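Local coordinates for DNA-3-methyladenine glycosidase (Bacillus halodurans, PDB 2H56), which belongs to the helix-hairpin-helix-GPD superfamily of base excision DNA repair proteins and, like its relatives, is built mainly of helices, at residues A[22-26]-A[199-205]; A[34-38]-A[208-212]. One frame throughout, in Å; residues are numbered along the deposited sequence.

Contact 1: residues A[22-26]-A[199-205]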
ATOM      1  N   GLU A  22      -7.961   9.753  14.586  1.00 69.03           N
ATOM      2  CA  GLU A  22      -6.768   9.718  13.738  1.00 70.05           C
ATOM      3  C   GLU A  22      -6.701  10.967  12.853  1.00 71.31           C
ATOM      4  O   GLU A  22      -5.656  11.577  12.693  1.00 72.91           O
ATOM      5  CB  GLU A  22      -6.739   8.441  12.893  1.00 68.28           C
ATOM      6  CG  GLU A  22      -6.712   7.158  13.729  1.00 71.74           C
ATOM      7  CD  GLU A  22      -8.110   6.581  14.085  1.00 65.68           C
ATOM      8  OE1 GLU A  22      -9.111   7.304  14.027  1.00 70.24           O
ATOM      9  OE2 GLU A  22      -8.204   5.383  14.426  1.00 77.14           O
ATOM     10  N   VAL A  23      -7.830  11.356  12.283  1.00 72.84           N
ATOM     11  CA  VAL A  23      -7.827  12.472  11.373  1.00 70.56           C
ATOM     12  C   VAL A  23      -7.551  13.730  12.194  1.00 70.98           C
ATOM     13  O   VAL A  23      -6.800  14.606  11.751  1.00 73.62           O
ATOM     14  CB  VAL A  23      -9.123  12.548  10.533  1.00 68.33           C
ATOM     15  CG1 VAL A  23      -9.289  13.936   9.934  1.00 67.23           C
ATOM     16  CG2 VAL A  23      -9.058  11.535   9.437  1.00 59.97           C
ATOM     17  N   LYS A  24      -8.116  13.790  13.399  1.00 67.35           N
ATOM     18  CA  LYS A  24      -7.927  14.951  14.259  1.00 67.62           C
ATOM     19  C   LYS A  24      -6.462  15.092  14.627  1.00 67.86           C
ATOM     20  O   LYS A  24      -5.932  16.194  14.660  1.00 69.83           O
ATOM     21  CB  LYS A  24      -8.791  14.884  15.530  1.00 66.31           C
ATOM     22  CG  LYS A  24     -10.318  14.921  15.277  1.00 67.41           C
ATOM     23  CD  LYS A  24     -10.996  16.245  15.581  1.00 73.02           C
ATOM     24  CE  LYS A  24     -12.515  16.051  15.914  1.00 73.06           C
ATOM     25  NZ  LYS A  24     -13.257  17.298  16.344  1.00 77.53           N
ATOM     26  N   THR A  25      -5.796  13.969  14.844  1.00 68.96           N
ATOM     27  CA  THR A  25      -4.379  13.983  15.149  1.00 67.19           C
ATOM     28  C   THR A  25      -3.552  14.477  13.981  1.00 69.56           C
ATOM     29  O   THR A  25      -2.714  15.368  14.165  1.00 71.07           O
ATOM     30  CB  THR A  25      -3.901  12.629  15.581  1.00 66.41           C
ATOM     31  OG1 THR A  25      -4.449  12.365  16.866  1.00 59.19           O
ATOM     32  CG2 THR A  25      -2.388  12.598  15.669  1.00 56.43           C
ATOM     33  N   ILE A  26      -3.807  13.953  12.786  1.00 70.49           N
ATOM     34  CA  ILE A  26      -2.979  14.305  11.624  1.00 70.85           C
ATOM     35  C   ILE A  26      -3.162  15.744  11.197  1.00 72.12           C
ATOM     36  O   ILE A  26      -2.271  16.323  10.614  1.00 74.61           O
ATOM     37  CB  ILE A  26      -3.203  13.384  10.405  1.00 71.97           C
ATOM     38  CG1 ILE A  26      -4.622  13.497   9.859  1.00 69.03           C
ATOM     39  CG2 ILE A  26      -2.888  11.932  10.756  1.00 66.29           C
ATOM     40  CD1 ILE A  26      -4.726  13.006   8.414  1.00 71.51           C
ATOM     41  N   ALA A 199       2.616  11.826  12.518  1.00 68.32           N
ATOM     42  CA  ALA A 199       2.811  10.683  13.418  1.00 67.51           C
ATOM     43  C   ALA A 199       1.772  10.690  14.538  1.00 67.55           C
ATOM     44  O   ALA A 199       1.338  11.741  14.984  1.00 66.28           O
ATOM     45  CB  ALA A 199       4.186  10.651  13.994  1.00 64.86           C
ATOM     46  N   PRO A 200       1.331   9.496  14.946  1.00 69.13           N
ATOM     47  CA  PRO A 200       1.686   8.188  14.356  1.00 68.13           C
ATOM     48  C   PRO A 200       0.613   7.658  13.360  1.00 67.21           C
ATOM     49  O   PRO A 200       0.352   6.455  13.316  1.00 69.27           O
ATOM     50  CB  PRO A 200       1.762   7.302  15.607  1.00 63.91           C
ATOM     51  CG  PRO A 200       0.661   7.838  16.445  1.00 63.04           C
ATOM     52  CD  PRO A 200       0.443   9.303  16.096  1.00 66.66           C
ATOM     53  N   TYR A 201      -0.026   8.533  12.596  1.00 64.28           N
ATOM     54  CA  TYR A 201      -1.084   8.087  11.705  1.00 63.80           C
ATOM     55  C   TYR A 201      -0.826   8.460  10.279  1.00 64.09           C
ATOM     56  O   TYR A 201      -1.743   8.782   9.525  1.00 66.80           O
ATOM     57  CB  TYR A 201      -2.408   8.654  12.157  1.00 62.39           C
ATOM     58  CG  TYR A 201      -2.800   8.180  13.508  1.00 62.88           C
ATOM     59  CD1 TYR A 201      -2.881   6.815  13.783  1.00 69.03           C
ATOM     60  CD2 TYR A 201      -3.127   9.075  14.518  1.00 67.05           C
ATOM     61  CE1 TYR A 201      -3.273   6.355  15.039  1.00 61.16           C
ATOM     62  CE2 TYR A 201      -3.520   8.627  15.781  1.00 63.35           C
ATOM     63  CZ  TYR A 201      -3.578   7.260  16.029  1.00 63.02           C
ATOM     64  OH  TYR A 201      -3.936   6.783  17.253  1.00 65.74           O
ATOM     65  N   GLU A 202       0.427   8.354   9.884  1.00 63.47           N
ATOM     66  CA  GLU A 202       0.838   8.731   8.548  1.00 66.13           C
ATOM     67  C   GLU A 202       0.043   8.073   7.415  1.00 66.61           C
ATOM     68  O   GLU A 202      -0.232   8.705   6.392  1.00 65.68           O
ATOM     69  CB  GLU A 202       2.346   8.443   8.361  1.00 69.76           C
ATOM     70  CG  GLU A 202       3.298   9.326   9.237  1.00 72.65           C
ATOM     71  CD  GLU A 202       3.688   8.675  10.584  1.00 77.05           C
ATOM     72  OE1 GLU A 202       3.097   7.639  10.969  1.00 78.39           O
ATOM     73  OE2 GLU A 202       4.615   9.193  11.252  1.00 86.45           O
ATOM     74  N   THR A 203      -0.309   6.801   7.576  1.00 67.36           N
ATOM     75  CA  THR A 203      -1.063   6.121   6.546  1.00 66.36           C
ATOM     76  C   THR A 203      -2.363   6.864   6.272  1.00 66.95           C
ATOM     77  O   THR A 203      -2.777   6.960   5.110  1.00 66.31           O
ATOM     78  CB  THR A 203      -1.394   4.660   6.926  1.00 68.87           C
ATOM     79  OG1 THR A 203      -0.197   3.921   7.230  1.00 73.43           O
ATOM     80  CG2 THR A 203      -2.108   3.961   5.783  1.00 70.57           C
ATOM     81  N   VAL A 204      -3.007   7.402   7.314  1.00 65.81           N
ATOM     82  CA  VAL A 204      -4.280   8.097   7.108  1.00 65.97           C
ATOM     83  C   VAL A 204      -4.086   9.369   6.228  1.00 69.21           C
ATOM     84  O   VAL A 204      -4.845   9.612   5.274  1.00 70.98           O
ATOM     85  CB  VAL A 204      -4.998   8.433   8.439  1.00 66.53           C
ATOM     86  CG1 VAL A 204      -6.303   9.129   8.151  1.00 60.17           C
ATOM     87  CG2 VAL A 204      -5.270   7.158   9.299  1.00 57.69           C
ATOM     88  N   ALA A 205      -3.050  10.154   6.513  1.00 69.12           N
ATOM     89  CA  ALA A 205      -2.663  11.278   5.634  1.00 67.08           C
ATOM     90  C   ALA A 205      -2.470  10.816   4.210  1.00 68.67           C
ATOM     91  O   ALA A 205      -2.893  11.461   3.261  1.00 69.01           O
ATOM     92  CB  ALA A 205      -1.379  11.919   6.122  1.00 64.79           C
TER
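Helix 21-27 runs past the start of helix 202-219, with Glu22 and Tyr201 (6.3 Å between CA atoms) and Val23 and Val204 (7.1 Å, CA to CA) as the nearest backbone pairs. The loop 199-201, which has a cis peptide bond before Pro200, leads into the second helix, and Tyr201 occupies its N-cap position; the first turn closes through a bond from Val204 N to Tyr201 O (2.9 Å). The Tyr201 ring lies against the first helix. Glu22 CG sits over one ring face, 3.7 Å from the centroid and 8° off the normal, a CH-pi contact made by the aliphatic part of the glutamate, while Thr25 CG2 meets the ring edge at CD2 of Tyr201 (3.8 Å). In this way an N-terminal helix of the HhH-GPD protein packs on the head of a helix near the other end of the modelled chain. Deeper in, Ile26 reaches along the helix start: its CG2 lies 3.6 Å from Tyr201 CB, and its CD1 is 4.2 Å from both Val204 CG1 and Ala205 CB. Val23 CG2 meets Val204 CG1 at 3.9 Å, although the CA-to-CB bond of Val23 points away. Phe16 of strand 13-16 touches both Glu22 and Val204.

Contact 2: residues A[34-38]-A[208-212]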
ATOM      1  N   PHE A  34      -6.130  20.191   7.084  1.00 67.93           N
ATOM      2  CA  PHE A  34      -7.458  20.345   7.637  1.00 68.61           C
ATOM      3  C   PHE A  34      -8.456  20.923   6.625  1.00 70.78           C
ATOM      4  O   PHE A  34      -9.580  20.420   6.510  1.00 74.26           O
ATOM      5  CB  PHE A  34      -7.415  21.252   8.866  1.00 68.48           C
ATOM      6  CG  PHE A  34      -8.778  21.535   9.452  1.00 68.64           C
ATOM      7  CD1 PHE A  34      -9.339  20.683  10.375  1.00 67.37           C
ATOM      8  CD2 PHE A  34      -9.511  22.618   9.032  1.00 64.95           C
ATOM      9  CE1 PHE A  34     -10.589  20.939  10.895  1.00 65.72           C
ATOM     10  CE2 PHE A  34     -10.763  22.864   9.542  1.00 66.39           C
ATOM     11  CZ  PHE A  34     -11.295  22.023  10.477  1.00 65.68           C
ATOM     12  N   GLN A  35      -8.068  22.022   5.966  1.00 69.05           N
ATOM     13  CA  GLN A  35      -8.891  22.659   4.927  1.00 67.29           C
ATOM     14  C   GLN A  35      -9.264  21.640   3.826  1.00 66.26           C
ATOM     15  O   GLN A  35     -10.396  21.610   3.343  1.00 63.24           O
ATOM     16  CB  GLN A  35      -8.169  23.881   4.328  1.00 65.71           C
ATOM     17  CG  GLN A  35      -8.188  25.112   5.229  1.00 66.22           C
ATOM     18  CD  GLN A  35      -7.483  26.331   4.638  1.00 68.51           C
ATOM     19  OE1 GLN A  35      -8.135  27.250   4.147  1.00 73.70           O
ATOM     20  NE2 GLN A  35      -6.149  26.352   4.695  1.00 66.98           N
ATOM     21  N   PHE A  36      -8.313  20.787   3.469  1.00 66.52           N
ATOM     22  CA  PHE A  36      -8.541  19.800   2.425  1.00 68.63           C
ATOM     23  C   PHE A  36      -9.498  18.703   2.865  1.00 67.53           C
ATOM     24  O   PHE A  36     -10.416  18.347   2.116  1.00 65.82           O
ATOM     25  CB  PHE A  36      -7.236  19.143   1.997  1.00 69.56           C
ATOM     26  CG  PHE A  36      -7.424  18.084   0.958  1.00 69.57           C
ATOM     27  CD1 PHE A  36      -8.004  18.397  -0.255  1.00 69.51           C
ATOM     28  CD2 PHE A  36      -7.056  16.776   1.197  1.00 72.42           C
ATOM     29  CE1 PHE A  36      -8.204  17.426  -1.217  1.00 65.19           C
ATOM     30  CE2 PHE A  36      -7.258  15.792   0.229  1.00 69.23           C
ATOM     31  CZ  PHE A  36      -7.824  16.128  -0.975  1.00 67.58           C
ATOM     32  N   ILE A  37      -9.268  18.182   4.071  1.00 65.72           N
ATOM     33  CA  ILE A  37     -10.058  17.078   4.603  1.00 65.28           C
ATOM     34  C   ILE A  37     -11.500  17.493   4.798  1.00 65.56           C
ATOM     35  O   ILE A  37     -12.410  16.709   4.514  1.00 67.11           O
ATOM     36  CB  ILE A  37      -9.469  16.496   5.915  1.00 66.14           C
ATOM     37  CG1 ILE A  37      -8.158  15.770   5.640  1.00 67.46           C
ATOM     38  CG2 ILE A  37     -10.406  15.496   6.550  1.00 59.22           C
ATOM     39  CD1 ILE A  37      -7.378  15.464   6.885  1.00 69.28           C
ATOM     40  N   GLU A  38     -11.741  18.723   5.231  1.00 65.42           N
ATOM     41  CA  GLU A  38     -13.139  19.129   5.398  1.00 67.42           C
ATOM     42  C   GLU A  38     -13.901  19.118   4.039  1.00 67.83           C
ATOM     43  O   GLU A  38     -15.063  18.755   4.004  1.00 69.41           O
ATOM     44  CB  GLU A  38     -13.292  20.438   6.207  1.00 67.42           C
ATOM     45  CG  GLU A  38     -13.261  20.214   7.781  1.00 68.41           C
ATOM     46  N   TYR A 208      -5.398  10.613   2.118  1.00 65.74           N
ATOM     47  CA  TYR A 208      -5.862  11.921   1.632  1.00 65.80           C
ATOM     48  C   TYR A 208      -4.963  12.461   0.539  1.00 65.81           C
ATOM     49  O   TYR A 208      -5.425  13.101  -0.410  1.00 66.17           O
ATOM     50  CB  TYR A 208      -5.982  12.920   2.776  1.00 66.04           C
ATOM     51  CG  TYR A 208      -7.212  12.670   3.615  1.00 68.65           C
ATOM     52  CD1 TYR A 208      -8.472  13.022   3.138  1.00 64.77           C
ATOM     53  CD2 TYR A 208      -7.126  12.067   4.865  1.00 68.92           C
ATOM     54  CE1 TYR A 208      -9.598  12.802   3.859  1.00 64.59           C
ATOM     55  CE2 TYR A 208      -8.279  11.834   5.620  1.00 69.08           C
ATOM     56  CZ  TYR A 208      -9.507  12.205   5.101  1.00 68.16           C
ATOM     57  OH  TYR A 208     -10.646  11.977   5.807  1.00 68.55           O
ATOM     58  N   LEU A 209      -3.671  12.191   0.651  1.00 65.78           N
ATOM     59  CA  LEU A 209      -2.763  12.616  -0.392  1.00 67.31           C
ATOM     60  C   LEU A 209      -3.172  11.955  -1.697  1.00 67.32           C
ATOM     61  O   LEU A 209      -3.257  12.622  -2.751  1.00 68.31           O
ATOM     62  CB  LEU A 209      -1.301  12.321  -0.013  1.00 69.13           C
ATOM     63  CG  LEU A 209      -0.690  13.239   1.074  1.00 69.75           C
ATOM     64  CD1 LEU A 209       0.822  13.126   1.133  1.00 76.98           C
ATOM     65  CD2 LEU A 209      -1.034  14.677   0.811  1.00 74.36           C
ATOM     66  N   TRP A 210      -3.461  10.652  -1.629  1.00 66.73           N
ATOM     67  CA  TRP A 210      -3.884   9.920  -2.822  1.00 64.67           C
ATOM     68  C   TRP A 210      -5.154  10.502  -3.408  1.00 62.63           C
ATOM     69  O   TRP A 210      -5.296  10.592  -4.629  1.00 58.74           O
ATOM     70  CB  TRP A 210      -4.079   8.437  -2.537  1.00 64.29           C
ATOM     71  CG  TRP A 210      -2.851   7.678  -2.711  1.00 66.04           C
ATOM     72  CD1 TRP A 210      -2.013   7.747  -3.761  1.00 65.65           C
ATOM     73  CD2 TRP A 210      -2.286   6.732  -1.809  1.00 62.54           C
ATOM     74  NE1 TRP A 210      -0.949   6.918  -3.578  1.00 61.85           N
ATOM     75  CE2 TRP A 210      -1.092   6.277  -2.384  1.00 64.87           C
ATOM     76  CE3 TRP A 210      -2.666   6.233  -0.563  1.00 69.05           C
ATOM     77  CZ2 TRP A 210      -0.277   5.324  -1.769  1.00 70.03           C
ATOM     78  CZ3 TRP A 210      -1.855   5.304   0.062  1.00 64.61           C
ATOM     79  CH2 TRP A 210      -0.677   4.847  -0.548  1.00 68.32           C
ATOM     80  N   LYS A 211      -6.067  10.897  -2.524  1.00 62.77           N
ATOM     81  CA  LYS A 211      -7.327  11.499  -2.928  1.00 62.83           C
ATOM     82  C   LYS A 211      -7.033  12.828  -3.647  1.00 64.37           C
ATOM     83  O   LYS A 211      -7.557  13.094  -4.747  1.00 66.09           O
ATOM     84  CB  LYS A 211      -8.217  11.690  -1.711  1.00 62.28           C
ATOM     85  CG  LYS A 211      -9.662  11.347  -1.954  1.00 69.58           C
ATOM     86  CD  LYS A 211     -10.401  11.107  -0.644  1.00 75.55           C
ATOM     87  CE  LYS A 211     -11.902  10.984  -0.863  1.00 82.39           C
ATOM     88  NZ  LYS A 211     -12.287   9.669  -1.452  1.00 87.97           N
ATOM     89  N   ALA A 212      -6.133  13.620  -3.070  1.00 64.36           N
ATOM     90  CA  ALA A 212      -5.684  14.869  -3.702  1.00 63.58           C
ATOM     91  C   ALA A 212      -5.044  14.630  -5.068  1.00 61.84           C
ATOM     92  O   ALA A 212      -5.296  15.390  -6.001  1.00 62.27           O
ATOM     93  CB  ALA A 212      -4.720  15.600  -2.789  1.00 63.47           C
TER
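Tyr208, at the start of the segment 208-212, meets two residues of helix 31-40. Ile37 CG1 stands over one face of its ring, 3.6 Å from the centroid and 5° off the normal, in a CH-pi contact, and Phe36 CE2 lies near the ring plane, 4.0 Å from Tyr208 CB. The same CE2 of Phe36 comes within 3.3 Å of Tyr208 O, a carbonyl that already accepts the helical bond from Ala212 N (2.8 Å). One turn on, Lys211 adds only a marginal backbone contact, its C atom 4.3 Å from Phe36 CZ, and its side-chain end leads away. Ala212 then offers its CB to Phe36 CZ at 3.6 Å. The axes of the two short segments, inclined at 72°, come no closer than 11.0 Å, a steeply crossed helix packing bridged by large side chains inside this mostly helical HhH-GPD family protein. Phe36 continues into an edge-to-face pair with Phe216. Aromatic and aliphatic groups thus make the joint, and the Tyr208 hydroxyl, hydrogen-bonded to Gly41 O, is satisfied without a polar partner in 34-38.

Overall arrangement
Contacts 1 and 2 share helix 202-219: residues 199-205 receive helix 21-27, and 208-212, about two turns further along, receive helix 31-40, the next helix in the chain. Two consecutive N-terminal helices therefore pack against successive parts of one late helix. The contact centres lie 12 Å apart, and their apolar surfaces join. Val23 CG1 meets Ile37 CG2 at 3.9 Å, Ile26 CD1 meets Ile37 CD1 at 3.9 Å, and Val23 CG2 reaches Tyr208 CE2 at 3.9 Å, so Val23 touches both helical partners of contact 2. Both centres stand on the same side of the chain's centre, 16 and 18 Å from it.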